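Local coordinates for protein group 1 truncated hemoglobin GlbN (Synechocystis sp., PDB 1S69) that binds a single heme and forms a very stable complex with oxygen through its iron, as a monomeric truncated hemoglobin of a cyanobacterium, at residues Phe50-Tyr53 with Gly57-Lys60; Tyr5-Gly10 with Ile105-Ala110; Lys32-Asp37 with His77-Glu82. All blocks are in the same frame, centred on the assembly; numbering follows the deposited sequence.

How the contacts relate
Contact 3 is the buried one, an aromatic and aliphatic cluster against the heme, whereas contact 1 lies at the surface and contact 2 is partly buried. Contacts 1 and 3 share the heme but meet it on opposite sides of the chain's centre, their centres about 25 Å apart. Contact 1, local in sequence, combines one backbone hydrogen bond with packing of the Tyr-53 ring on the following loop; contact 2 joins helices far apart in sequence through a water-bridged charge pair and one apolar touch. Contacts 1 and 2 also pack directly on each other, with the Tyr-5 ring against Thr-52 and Gly-57. Helices 81-98 and 102-113, which follow one another, lead from contact 3 to contact 2.

Contact 1. Residues Phe50-Tyr53 with Gly57-Lys60; sequences FLTY and GTDK. With HEM (protoporphyrin IX containing Fe), chain D.
The backbones of Thr-52 and Gly-57 meet where the chain turns back beside the end of helix 40-54, Gly-57 N donating to Thr-52 O over 2.7 Å with a bent N-H...O angle of 138°. A beta carbon on Gly-57 would clash with that same carbonyl oxygen, so glycine suits the turn. Beyond it, the methyls CG2 of Thr-52 and Thr-58 touch at 3.9 Å, while Thr-52 OG1 turns back to the carbonyl of Lys-48 within its own helix. Thr-58 places OG1 between its backbone N and carbonyl carbon (chi1 52°), where the hydroxyl donates to Lys-60 O at 2.9 Å and lies 3.4 Å from Tyr-53 CA. This bond ties the two ends of the short 58-60 bend together beside Tyr-53. The Tyr-53 ring runs along the bend: the carbonyl oxygen of Asp-59 sits at the ring edge, 3.4 Å from CE1, and Lys-60 C approaches CD1 obliquely. On the helix side, Tyr-53 CD2 lies over one face of the Phe-50 ring, toward its rim. With an alanine at position Tyr-53, the Asp-59 and Lys-60 backbone and that face of Phe-50 would probably lose the ring that lies between them, opening a gap there. Phe-50 in turn reaches the heme, with CE2 3.3 Å from methyl CMB and CB 3.5 Å from CMA, and its ring also meets Tyr-61 edge-to-face. The arrangement is that of a helix end and its following loop in the truncated globin fold, continuous through Phe-50 with the rim of the heme pocket.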
loop_
_atom_site.group_PDB
_atom_site.type_symbol
_atom_site.label_atom_id
_atom_site.label_comp_id
_atom_site.label_asym_id
_atom_site.label_seq_id
_atom_site.Cartn_x
_atom_site.Cartn_y
_atom_site.Cartn_z
ATOM N N PHE A 50 -0.401 -6.405 5.918
ATOM C CA PHE A 50 -1.564 -6.113 5.075
ATOM C C PHE A 50 -1.402 -6.614 3.633
ATOM O O PHE A 50 -2.282 -7.277 3.115
ATOM C CB PHE A 50 -1.947 -4.607 5.061
ATOM C CG PHE A 50 -3.210 -4.376 4.297
ATOM C CD1 PHE A 50 -4.456 -4.562 4.919
ATOM C CD2 PHE A 50 -3.162 -4.169 2.929
ATOM C CE1 PHE A 50 -5.633 -4.496 4.175
ATOM C CE2 PHE A 50 -4.364 -4.080 2.162
ATOM C CZ PHE A 50 -5.583 -4.239 2.813
ATOM N N LEU A 51 -0.284 -6.331 3.004
ATOM C CA LEU A 51 -0.091 -6.764 1.623
ATOM C C LEU A 51 0.093 -8.273 1.548
ATOM O O LEU A 51 -0.304 -8.875 0.595
ATOM C CB LEU A 51 1.087 -6.039 0.996
ATOM C CG LEU A 51 0.843 -4.521 0.784
ATOM C CD1 LEU A 51 2.068 -3.892 0.176
ATOM C CD2 LEU A 51 -0.410 -4.211 -0.089
ATOM N N THR A 52 0.690 -8.866 2.595
ATOM C CA THR A 52 0.774 -10.317 2.655
ATOM C C THR A 52 -0.634 -10.927 2.558
ATOM O O THR A 52 -0.848 -11.820 1.760
ATOM C CB THR A 52 1.507 -10.753 3.917
ATOM O OG1 THR A 52 2.882 -10.361 3.778
ATOM C CG2 THR A 52 1.527 -12.300 4.056
ATOM N N TYR A 53 -1.553 -10.426 3.370
ATOM C CA TYR A 53 -2.981 -10.745 3.316
ATOM C C TYR A 53 -3.627 -10.396 1.932
ATOM O O TYR A 53 -4.271 -11.239 1.281
ATOM C CB TYR A 53 -3.705 -10.035 4.495
ATOM C CG TYR A 53 -5.111 -9.703 4.198
ATOM C CD1 TYR A 53 -6.108 -10.705 4.274
ATOM C CD2 TYR A 53 -5.450 -8.404 3.733
ATOM C CE1 TYR A 53 -7.423 -10.419 3.928
ATOM C CE2 TYR A 53 -6.741 -8.097 3.367
ATOM C CZ TYR A 53 -7.726 -9.095 3.464
ATOM O OH TYR A 53 -9.005 -8.732 3.122
ATOM N N GLY A 57 -1.387 -14.294 0.871
ATOM C CA GLY A 57 -0.442 -14.969 1.727
ATOM C C GLY A 57 -0.962 -15.283 3.114
ATOM O O GLY A 57 -0.303 -16.026 3.826
ATOM N N THR A 58 -2.078 -14.691 3.535
ATOM C CA THR A 58 -2.714 -15.095 4.803
ATOM C C THR A 58 -4.183 -14.844 4.577
ATOM O O THR A 58 -4.555 -13.999 3.740
ATOM C CB THR A 58 -2.251 -14.311 6.104
ATOM O OG1 THR A 58 -2.363 -12.918 5.873
ATOM C CG2 THR A 58 -0.788 -14.431 6.368
ATOM N N ASP A 59 -4.986 -15.542 5.387
ATOM C CA ASP A 59 -6.448 -15.463 5.383
ATOM C C ASP A 59 -6.890 -14.076 5.783
ATOM O O ASP A 59 -7.819 -13.528 5.193
ATOM C CB ASP A 59 -7.032 -16.429 6.420
ATOM C CG ASP A 59 -6.851 -17.898 6.041
ATOM O OD1 ASP A 59 -6.791 -18.198 4.812
ATOM O OD2 ASP A 59 -6.783 -18.828 6.910
ATOM N N LYS A 60 -6.212 -13.522 6.804
ATOM C CA LYS A 60 -6.681 -12.294 7.448
ATOM C C LYS A 60 -5.563 -11.309 7.619
ATOM O O LYS A 60 -4.406 -11.666 7.528
ATOM C CB LYS A 60 -7.264 -12.616 8.817
ATOM C CG LYS A 60 -8.584 -13.445 8.793
ATOM C CD LYS A 60 -9.128 -13.644 10.238
ATOM C CE LYS A 60 -7.982 -13.478 11.332
ATOM N NZ LYS A 60 -8.460 -13.807 12.728
HETATM C CHA HEM D . -2.277 3.530 7.602
HETATM C CHB HEM D . -2.870 0.386 3.907
HETATM C CHC HEM D . -3.913 4.102 0.970
HETATM C CHD HEM D . -1.861 7.034 4.279
HETATM C C1A HEM D . -2.415 2.353 6.853
HETATM C C2A HEM D . -2.302 1.005 7.376
HETATM C C3A HEM D . -2.426 0.150 6.368
HETATM C C4A HEM D . -2.633 0.897 5.164
HETATM C CMA HEM D . -2.331 -1.399 6.478
HETATM C CAA HEM D . -2.031 0.707 8.871
HETATM C CBA HEM D . -3.403 0.282 9.423
HETATM C CGA HEM D . -3.438 -0.303 10.830
HETATM O O1A HEM D . -3.372 0.552 11.705
HETATM O O2A HEM D . -3.568 -1.565 11.089
HETATM C C1B HEM D . -3.250 1.144 2.819
HETATM C C2B HEM D . -3.583 0.578 1.557
HETATM C C3B HEM D . -3.913 1.602 0.720
HETATM C C4B HEM D . -3.734 2.832 1.472
HETATM C CMB HEM D . -3.591 -0.965 1.277
HETATM C CAB HEM D . -4.310 1.633 -0.813
HETATM C CBB HEM D . -3.690 0.928 -1.812
HETATM C C1C HEM D . -3.433 5.242 1.629
HETATM C C2C HEM D . -3.359 6.557 1.041
HETATM C C3C HEM D . -2.750 7.336 1.963
HETATM C C4C HEM D . -2.436 6.555 3.131
HETATM C CMC HEM D . -3.921 6.876 -0.398
HETATM C CAC HEM D . -2.355 8.825 1.938
HETATM C CBC HEM D . -1.692 9.292 0.890
HETATM C C1D HEM D . -1.802 6.379 5.471
HETATM C C2D HEM D . -1.394 6.964 6.703
HETATM C C3D HEM D . -1.563 5.871 7.705
HETATM C C4D HEM D . -2.057 4.738 7.020
HETATM C CMD HEM D . -0.894 8.383 6.975
HETATM C CAD HEM D . -1.257 5.913 9.189
HETATM C CBD HEM D . -2.548 6.554 9.703
HETATM C CGD HEM D . -2.312 7.142 11.058
HETATM O O1D HEM D . -2.407 6.404 12.028
HETATM O O2D HEM D . -2.041 8.341 11.186
HETATM N NA HEM D . -2.579 2.232 5.500
HETATM N NB HEM D . -3.324 2.541 2.750
HETATM N NC HEM D . -2.870 5.293 2.887
HETATM N ND HEM D . -2.219 5.064 5.690
HETATM FE FE HEM D . -2.741 3.792 4.228
#

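Contact 2. Residues Tyr5-Gly10 with Ile105-Ala110; sequences YEKLGG and IAEVAA
Lys-7 and Glu-107 provide the polar half of this meeting between helices 4-8 and 102-113. Their side chains run at about a right angle to each other, and the direct salt bridge is long, 3.9 Å from Lys-7 NZ to Glu-107 OE2. A water fills in on the other carboxylate oxygen: it accepts from Lys-7 NZ at 2.8 Å and donates to Glu-107 OE1 at 2.5 Å. Both carboxylate oxygens therefore face the ammonium group, one directly and one through the water. The apolar half is a single touch, Leu-8 CD1 on Val-108 CG2 at 4.2 Å. A chi1 of 174° turns CG1 of Val-108 anti to the backbone N and leaves CG2 to meet Leu-8. Leu-4 adds to this junction from helix 4-8, and Leu-91 and Leu-92 of helix 81-98 pack on Val-108. Within 5-10, a Schellman motif closes the short helix, Gly-10 N donating to Tyr-5 O and Gly-9 N, weakly, to Glu-6 O; Tyr-5 O also accepts from Gly-9 N. Between these two segments, then, the direct link is probably governed by the solvated ion pair, with other residues supplying more of the apolar packing round Val-108.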
loop_
_atom_site.group_PDB
_atom_site.type_symbol
_atom_site.label_atom_id
_atom_site.label_comp_id
_atom_site.label_asym_id
_atom_site.label_seq_id
_atom_site.Cartn_x
_atom_site.Cartn_y
_atom_site.Cartn_z
ATOM N N TYR A 5 1.193 -13.394 -3.716
ATOM C CA TYR A 5 2.246 -13.377 -2.724
ATOM C C TYR A 5 3.398 -14.290 -3.112
ATOM O O TYR A 5 4.530 -13.848 -3.208
ATOM C CB TYR A 5 1.649 -13.797 -1.391
ATOM C CG TYR A 5 2.597 -13.771 -0.206
ATOM C CD1 TYR A 5 3.137 -12.565 0.262
ATOM C CD2 TYR A 5 2.935 -14.962 0.453
ATOM C CE1 TYR A 5 3.978 -12.538 1.331
ATOM C CE2 TYR A 5 3.754 -14.951 1.555
ATOM C CZ TYR A 5 4.260 -13.733 2.005
ATOM O OH TYR A 5 5.084 -13.700 3.103
ATOM N N GLU A 6 3.100 -15.564 -3.367
ATOM C CA GLU A 6 4.130 -16.505 -3.810
ATOM C C GLU A 6 4.839 -16.071 -5.138
ATOM O O GLU A 6 6.058 -16.096 -5.240
ATOM C CB GLU A 6 3.510 -17.899 -3.955
ATOM C CG GLU A 6 3.428 -18.563 -2.614
ATOM C CD GLU A 6 2.411 -19.670 -2.525
ATOM O OE1 GLU A 6 1.514 -19.889 -3.433
ATOM O OE2 GLU A 6 2.518 -20.345 -1.464
ATOM N N LYS A 7 4.068 -15.642 -6.122
ATOM C CA LYS A 7 4.650 -15.299 -7.410
ATOM C C LYS A 7 5.637 -14.142 -7.353
ATOM O O LYS A 7 6.602 -14.081 -8.121
ATOM C CB LYS A 7 3.530 -14.980 -8.399
ATOM C CG LYS A 7 2.714 -16.200 -8.778
ATOM C CD LYS A 7 1.635 -15.736 -9.691
ATOM C CE LYS A 7 0.716 -16.846 -10.064
ATOM N NZ LYS A 7 -0.453 -16.198 -10.663
ATOM N N LEU A 8 5.333 -13.208 -6.435
ATOM C CA LEU A 8 6.144 -12.018 -6.210
ATOM C C LEU A 8 7.428 -12.382 -5.517
ATOM O O LEU A 8 8.393 -11.677 -5.656
ATOM C CB LEU A 8 5.346 -11.068 -5.315
ATOM C CG LEU A 8 4.260 -10.271 -6.053
ATOM C CD1 LEU A 8 3.335 -9.513 -5.048
ATOM C CD2 LEU A 8 4.947 -9.290 -7.070
ATOM N N GLY A 9 7.428 -13.462 -4.734
ATOM C CA GLY A 9 8.629 -13.859 -4.039
ATOM C C GLY A 9 8.429 -13.930 -2.547
ATOM O O GLY A 9 9.398 -14.000 -1.793
ATOM N N GLY A 10 7.187 -13.924 -2.100
ATOM C CA GLY A 10 6.907 -14.220 -0.697
ATOM C C GLY A 10 7.371 -13.124 0.276
ATOM O O GLY A 10 7.520 -11.955 -0.157
ATOM N N ILE A 105 2.949 -6.839 -11.786
ATOM C CA ILE A 105 2.679 -5.438 -11.489
ATOM C C ILE A 105 1.224 -5.150 -11.745
ATOM O O ILE A 105 0.580 -4.563 -10.899
ATOM C CB ILE A 105 3.657 -4.438 -12.212
ATOM C CG1 ILE A 105 5.072 -4.635 -11.669
ATOM C CG2 ILE A 105 3.227 -2.970 -11.932
ATOM C CD1 ILE A 105 6.116 -3.820 -12.352
ATOM N N ALA A 106 0.703 -5.577 -12.887
ATOM C CA ALA A 106 -0.738 -5.504 -13.190
ATOM C C ALA A 106 -1.728 -6.151 -12.164
ATOM O O ALA A 106 -2.817 -5.572 -11.892
ATOM C CB ALA A 106 -0.988 -6.112 -14.502
ATOM N N GLU A 107 -1.413 -7.359 -11.662
ATOM C CA GLU A 107 -2.235 -8.007 -10.619
ATOM C C GLU A 107 -2.248 -7.154 -9.331
ATOM O O GLU A 107 -3.287 -6.994 -8.698
ATOM C CB GLU A 107 -1.684 -9.376 -10.232
ATOM C CG GLU A 107 -1.957 -10.406 -11.279
ATOM C CD GLU A 107 -1.617 -11.796 -10.821
ATOM O OE1 GLU A 107 -1.945 -12.153 -9.660
ATOM O OE2 GLU A 107 -1.005 -12.513 -11.633
ATOM N N VAL A 108 -1.093 -6.620 -8.977
ATOM C CA VAL A 108 -1.010 -5.714 -7.842
ATOM C C VAL A 108 -1.856 -4.440 -8.067
ATOM O O VAL A 108 -2.551 -4.012 -7.143
ATOM C CB VAL A 108 0.428 -5.331 -7.510
ATOM C CG1 VAL A 108 0.462 -4.203 -6.363
ATOM C CG2 VAL A 108 1.201 -6.548 -7.035
ATOM N N ALA A 109 -1.781 -3.851 -9.274
ATOM C CA ALA A 109 -2.572 -2.654 -9.618
ATOM C C ALA A 109 -4.080 -2.881 -9.406
ATOM O O ALA A 109 -4.788 -1.978 -8.927
ATOM C CB ALA A 109 -2.288 -2.189 -11.068
ATOM N N ALA A 110 -4.550 -4.079 -9.767
ATOM C CA ALA A 110 -5.954 -4.451 -9.596
ATOM C C ALA A 110 -6.351 -4.529 -8.085
ATOM O O ALA A 110 -7.443 -4.154 -7.692
ATOM C CB ALA A 110 -6.222 -5.789 -10.317
HETATM O O HOH W 1 -1.621 -14.505 -8.820
#

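Contact 3. Residues Lys32-Asp37 with His77-Glu82; sequences KHFFAD and HGLNGE. With HEM (protoporphyrin IX containing Fe), chain D.
Phe-34 and Leu-79 meet through different first torsions: Phe-34 CG stands beside its backbone N (chi1 -73°), whereas Leu-79 CG lies anti to its own (chi1 -175°). This, with the turn about the CB-CG bond of Leu-79, sets the methyl CD1 over one face of the Phe-34 ring in a CH-pi contact, 4.0 Å from the centroid and 14° off the ring normal. His-33 CD2 lies over the opposite face, toward the rim. At the ring edge, near its plane, sits the carbonyl oxygen of His-77, 3.3 Å from Phe-34 CE1, with His-77 CB close by. The imidazole of His-77 leads away from the phenyl and bonds Glu-72 through NE2. His-83 completes the surroundings of Phe-34 with an edge-to-face ring contact.

Leu-79 CD1 also presses on the heme vinyl, 3.3 Å from CAC, and its side chain packs on His-70, the proximal ligand of the iron. Phe-34 CD2 is 3.9 Å from the end of the same vinyl, CBC. Phe-35 lays a ring face toward heme methyl CMD, brings CZ within 3.5 Å of CHD, and touches the bound cyanide. Nearby, Asn-80 caps helix 81-98, its OD1 accepting a weak bond from Glu-82 N. Together the two segments form an apolar wall of the heme pocket, spanning its proximal and distal sides in this two-on-two truncated globin fold.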
loop_
_atom_site.group_PDB
_atom_site.type_symbol
_atom_site.label_atom_id
_atom_site.label_comp_id
_atom_site.label_asym_id
_atom_site.label_seq_id
_atom_site.Cartn_x
_atom_site.Cartn_y
_atom_site.Cartn_z
ATOM N N LYS A 32 3.842 13.015 1.128
ATOM C CA LYS A 32 4.759 12.653 2.247
ATOM C C LYS A 32 4.337 13.209 3.603
ATOM O O LYS A 32 4.579 12.606 4.651
ATOM C CB LYS A 32 6.169 13.151 1.940
ATOM C CG LYS A 32 6.306 14.700 1.894
ATOM C CD LYS A 32 7.588 15.081 1.111
ATOM C CE LYS A 32 7.916 16.593 1.356
ATOM N NZ LYS A 32 9.157 17.009 0.624
ATOM N N HIS A 33 3.676 14.355 3.560
ATOM C CA HIS A 33 3.224 15.069 4.750
ATOM C C HIS A 33 2.131 14.298 5.500
ATOM O O HIS A 33 1.962 14.525 6.722
ATOM C CB HIS A 33 2.756 16.510 4.395
ATOM C CG HIS A 33 1.714 16.538 3.315
ATOM N ND1 HIS A 33 2.014 16.328 1.982
ATOM C CD2 HIS A 33 0.368 16.679 3.379
ATOM C CE1 HIS A 33 0.901 16.343 1.272
ATOM N NE2 HIS A 33 -0.114 16.548 2.095
ATOM N N PHE A 34 1.404 13.390 4.827
ATOM C CA PHE A 34 0.427 12.525 5.533
ATOM C C PHE A 34 1.112 11.659 6.613
ATOM O O PHE A 34 0.485 11.209 7.574
ATOM C CB PHE A 34 -0.411 11.665 4.551
ATOM C CG PHE A 34 -1.434 12.486 3.794
ATOM C CD1 PHE A 34 -2.568 13.008 4.460
ATOM C CD2 PHE A 34 -1.223 12.836 2.488
ATOM C CE1 PHE A 34 -3.514 13.819 3.749
ATOM C CE2 PHE A 34 -2.162 13.622 1.798
ATOM C CZ PHE A 34 -3.277 14.116 2.432
ATOM N N PHE A 35 2.413 11.432 6.431
ATOM C CA PHE A 35 3.194 10.562 7.348
ATOM C C PHE A 35 4.020 11.312 8.340
ATOM O O PHE A 35 4.774 10.692 9.054
ATOM C CB PHE A 35 4.075 9.597 6.532
ATOM C CG PHE A 35 3.251 8.637 5.696
ATOM C CD1 PHE A 35 2.805 9.045 4.414
ATOM C CD2 PHE A 35 2.830 7.380 6.221
ATOM C CE1 PHE A 35 1.976 8.210 3.631
ATOM C CE2 PHE A 35 1.985 6.507 5.426
ATOM C CZ PHE A 35 1.592 6.914 4.148
ATOM N N ALA A 36 3.860 12.643 8.397
ATOM C CA ALA A 36 4.637 13.522 9.282
ATOM C C ALA A 36 4.626 13.039 10.710
ATOM O O ALA A 36 5.665 12.992 11.344
ATOM C CB ALA A 36 4.133 14.968 9.180
ATOM N N ASP A 37 3.467 12.603 11.211
ATOM C CA ASP A 37 3.384 12.207 12.576
ATOM C C ASP A 37 3.220 10.703 12.721
ATOM O O ASP A 37 2.847 10.249 13.779
ATOM C CB ASP A 37 2.287 13.034 13.283
ATOM C CG ASP A 37 2.687 14.602 13.304
ATOM O OD1 ASP A 37 3.682 14.903 14.041
ATOM O OD2 ASP A 37 2.186 15.562 12.567
ATOM N N HIS A 77 -7.430 16.241 7.055
ATOM C CA HIS A 77 -6.199 16.552 6.267
ATOM C C HIS A 77 -6.417 16.500 4.798
ATOM O O HIS A 77 -5.452 16.444 4.027
ATOM C CB HIS A 77 -4.984 15.690 6.706
ATOM C CG HIS A 77 -4.756 15.747 8.201
ATOM N ND1 HIS A 77 -4.195 16.835 8.852
ATOM C CD2 HIS A 77 -5.156 14.909 9.178
ATOM C CE1 HIS A 77 -4.222 16.632 10.154
ATOM N NE2 HIS A 77 -4.799 15.470 10.374
ATOM N N GLY A 78 -7.687 16.460 4.382
ATOM C CA GLY A 78 -7.994 16.587 2.965
ATOM C C GLY A 78 -7.624 15.380 2.100
ATOM O O GLY A 78 -7.492 15.494 0.861
ATOM N N LEU A 79 -7.510 14.204 2.711
ATOM C CA LEU A 79 -7.144 13.022 1.876
ATOM C C LEU A 79 -8.202 12.818 0.771
ATOM O O LEU A 79 -9.369 12.653 1.085
ATOM C CB LEU A 79 -7.050 11.750 2.748
ATOM C CG LEU A 79 -6.564 10.500 1.966
ATOM C CD1 LEU A 79 -5.046 10.698 1.697
ATOM C CD2 LEU A 79 -6.882 9.202 2.828
ATOM N N ASN A 80 -7.749 12.758 -0.487
ATOM C CA ASN A 80 -8.603 12.607 -1.674
ATOM C C ASN A 80 -8.069 11.621 -2.776
ATOM O O ASN A 80 -7.043 10.947 -2.586
ATOM C CB ASN A 80 -8.872 14.013 -2.286
ATOM C CG ASN A 80 -7.606 14.647 -2.887
ATOM O OD1 ASN A 80 -6.711 13.959 -3.415
ATOM N ND2 ASN A 80 -7.521 15.967 -2.789
ATOM N N GLY A 81 -8.754 11.583 -3.922
ATOM C CA GLY A 81 -8.472 10.662 -5.025
ATOM C C GLY A 81 -7.091 10.837 -5.622
ATOM O O GLY A 81 -6.459 9.866 -6.048
ATOM N N GLU A 82 -6.588 12.070 -5.609
ATOM C CA GLU A 82 -5.256 12.352 -6.144
ATOM C C GLU A 82 -4.159 11.734 -5.281
ATOM O O GLU A 82 -3.198 11.204 -5.811
ATOM C CB GLU A 82 -4.985 13.852 -6.197
ATOM C CG GLU A 82 -6.173 14.625 -6.693
ATOM C CD GLU A 82 -6.417 14.452 -8.171
ATOM O OE1 GLU A 82 -7.086 13.430 -8.619
ATOM O OE2 GLU A 82 -5.940 15.383 -8.871
HETATM C CHA HEM D . -2.277 3.530 7.602
HETATM C CHB HEM D . -2.870 0.386 3.907
HETATM C CHC HEM D . -3.913 4.102 0.970
HETATM C CHD HEM D . -1.861 7.034 4.279
HETATM C C1A HEM D . -2.415 2.353 6.853
HETATM C C2A HEM D . -2.302 1.005 7.376
HETATM C C3A HEM D . -2.426 0.150 6.368
HETATM C C4A HEM D . -2.633 0.897 5.164
HETATM C CMA HEM D . -2.331 -1.399 6.478
HETATM C CAA HEM D . -2.031 0.707 8.871
HETATM C CBA HEM D . -3.403 0.282 9.423
HETATM C CGA HEM D . -3.438 -0.303 10.830
HETATM O O1A HEM D . -3.372 0.552 11.705
HETATM O O2A HEM D . -3.568 -1.565 11.089
HETATM C C1B HEM D . -3.250 1.144 2.819
HETATM C C2B HEM D . -3.583 0.578 1.557
HETATM C C3B HEM D . -3.913 1.602 0.720
HETATM C C4B HEM D . -3.734 2.832 1.472
HETATM C CMB HEM D . -3.591 -0.965 1.277
HETATM C CAB HEM D . -4.310 1.633 -0.813
HETATM C CBB HEM D . -3.690 0.928 -1.812
HETATM C C1C HEM D . -3.433 5.242 1.629
HETATM C C2C HEM D . -3.359 6.557 1.041
HETATM C C3C HEM D . -2.750 7.336 1.963
HETATM C C4C HEM D . -2.436 6.555 3.131
HETATM C CMC HEM D . -3.921 6.876 -0.398
HETATM C CAC HEM D . -2.355 8.825 1.938
HETATM C CBC HEM D . -1.692 9.292 0.890
HETATM C C1D HEM D . -1.802 6.379 5.471
HETATM C C2D HEM D . -1.394 6.964 6.703
HETATM C C3D HEM D . -1.563 5.871 7.705
HETATM C C4D HEM D . -2.057 4.738 7.020
HETATM C CMD HEM D . -0.894 8.383 6.975
HETATM C CAD HEM D . -1.257 5.913 9.189
HETATM C CBD HEM D . -2.548 6.554 9.703
HETATM C CGD HEM D . -2.312 7.142 11.058
HETATM O O1D HEM D . -2.407 6.404 12.028
HETATM O O2D HEM D . -2.041 8.341 11.186
HETATM N NA HEM D . -2.579 2.232 5.500
HETATM N NB HEM D . -3.324 2.541 2.750
HETATM N NC HEM D . -2.870 5.293 2.887
HETATM N ND HEM D . -2.219 5.064 5.690
HETATM FE FE HEM D . -2.741 3.792 4.228
#